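PDB 6CHU: citrate lyase subunit beta-like protein from Mycobacterium tuberculosis H37Rv, which is a magnesium-dependent, homotrimeric lyase of the HpcH/HpaI aldolase family, implicated in itaconate dissimilation and leucine catabolism. Local coordinates for residues A[34-38]-A[222-226]. Residues are numbered along the deposited sequence; the frame is centred on the assembly and turned at random.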
# COMPACT_ATOMS: atom_id res chain seq x y z
N ALA A 34 -26.45 26.12 2.06
CA ALA A 34 -27.51 25.64 2.95
C ALA A 34 -27.55 24.11 3.01
O ALA A 34 -27.94 23.55 4.03
CB ALA A 34 -28.86 26.20 2.50
N ALA A 35 -27.16 23.43 1.93
CA ALA A 35 -27.25 21.97 1.89
C ALA A 35 -26.07 21.29 2.55
O ALA A 35 -26.21 20.18 3.07
CB ALA A 35 -27.36 21.48 0.45
N ALA A 36 -24.89 21.91 2.54
CA ALA A 36 -23.68 21.21 2.90
C ALA A 36 -23.05 21.81 4.16
O ALA A 36 -23.38 22.92 4.59
CB ALA A 36 -22.67 21.24 1.75
N ASP A 37 -22.13 21.03 4.74
CA ASP A 37 -21.33 21.53 5.85
C ASP A 37 -20.24 22.48 5.35
O ASP A 37 -20.06 23.57 5.89
CB ASP A 37 -20.72 20.35 6.61
CG ASP A 37 -21.78 19.50 7.30
OD1 ASP A 37 -22.56 20.06 8.09
OD2 ASP A 37 -21.82 18.29 7.04
N VAL A 38 -19.54 22.09 4.29
CA VAL A 38 -18.54 22.94 3.65
C VAL A 38 -18.78 22.88 2.15
O VAL A 38 -19.07 21.81 1.60
CB VAL A 38 -17.10 22.49 3.98
CG1 VAL A 38 -16.06 23.26 3.13
CG2 VAL A 38 -16.80 22.69 5.44
N ILE A 222 -25.54 14.67 0.63
CA ILE A 222 -25.13 15.19 1.94
C ILE A 222 -25.86 14.49 3.09
O ILE A 222 -25.20 14.11 4.07
CB ILE A 222 -25.29 16.72 1.99
CG1 ILE A 222 -24.32 17.40 1.02
CG2 ILE A 222 -25.07 17.23 3.40
CD1 ILE A 222 -22.84 17.32 1.44
N PRO A 223 -27.18 14.30 3.06
CA PRO A 223 -27.83 13.59 4.17
C PRO A 223 -27.30 12.18 4.36
O PRO A 223 -27.18 11.71 5.50
CB PRO A 223 -29.31 13.58 3.76
CG PRO A 223 -29.46 14.73 2.85
CD PRO A 223 -28.17 14.81 2.09
N VAL A 224 -26.98 11.50 3.26
CA VAL A 224 -26.47 10.13 3.36
C VAL A 224 -25.14 10.13 4.09
O VAL A 224 -24.90 9.31 4.99
CB VAL A 224 -26.37 9.51 1.95
CG1 VAL A 224 -25.90 8.06 2.03
CG2 VAL A 224 -27.72 9.59 1.25
N VAL A 225 -24.26 11.06 3.73
CA VAL A 225 -22.94 11.17 4.36
C VAL A 225 -23.08 11.51 5.84
O VAL A 225 -22.46 10.87 6.70
CB VAL A 225 -22.09 12.21 3.61
CG1 VAL A 225 -20.89 12.64 4.47
CG2 VAL A 225 -21.63 11.63 2.28
N ARG A 226 -23.89 12.52 6.16
CA ARG A 226 -24.05 12.92 7.55
C ARG A 226 -24.55 11.77 8.41
O ARG A 226 -24.09 11.57 9.54
CB ARG A 226 -24.99 14.12 7.66
CG ARG A 226 -24.39 15.44 7.20
CD ARG A 226 -25.43 16.54 7.16
NE ARG A 226 -24.85 17.85 6.93
CZ ARG A 226 -25.54 18.90 6.51
NH1 ARG A 226 -24.95 20.07 6.32
NH2 ARG A 226 -26.84 18.78 6.26
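R226 and D37 make a two-pronged salt bridge between the last helix of the barrel, 221-228, and the short link from helix 29-35 to strand 38-42. The pair is a worked example of how bidentate geometry can be unequal. R226 NE meets D37 OD2 at 3.1 Å, nearly straight at 169° and close to the guanidinium plane, yet it reaches OD2 from above the carboxylate plane. The second prong, NH1 to OD1 at 3.0 Å, is bent to 141° and weak. The two side chains come from opposite directions, and their carboxylate and guanidinium planes stand 57° apart, a turn that probably accounts for the inequality. A chain extended from CG to NE carries the R226 head across to the link. D37 OD2 also accepts a hydrogen bond from the backbone N of G17, which helps to fix the carboxylate beside strand 17-22.

The tight part lies beneath. I222 CG2, anti to its own backbone nitrogen, sits 3.5 Å under the centre of one guanidinium face and meets A35 O at 3.2 Å, while I222 CD1 packs on A36 CB at 3.9 Å. Both side chains also rest on L19 of strand 17-22, so this apolar layer is buried. By contrast, R226 is exposed, and its NH1 lies 3.5 Å from A35 O at an angle too poor for a hydrogen bond: the salt bridge lies on the looser, more solvent-facing side of the contact.

Helix 29-35 ends here, A36 being the first residue to leave helical angles, and helix 221-228 closes against strand 17-22 with helix 29-35, as expected in a TIM barrel.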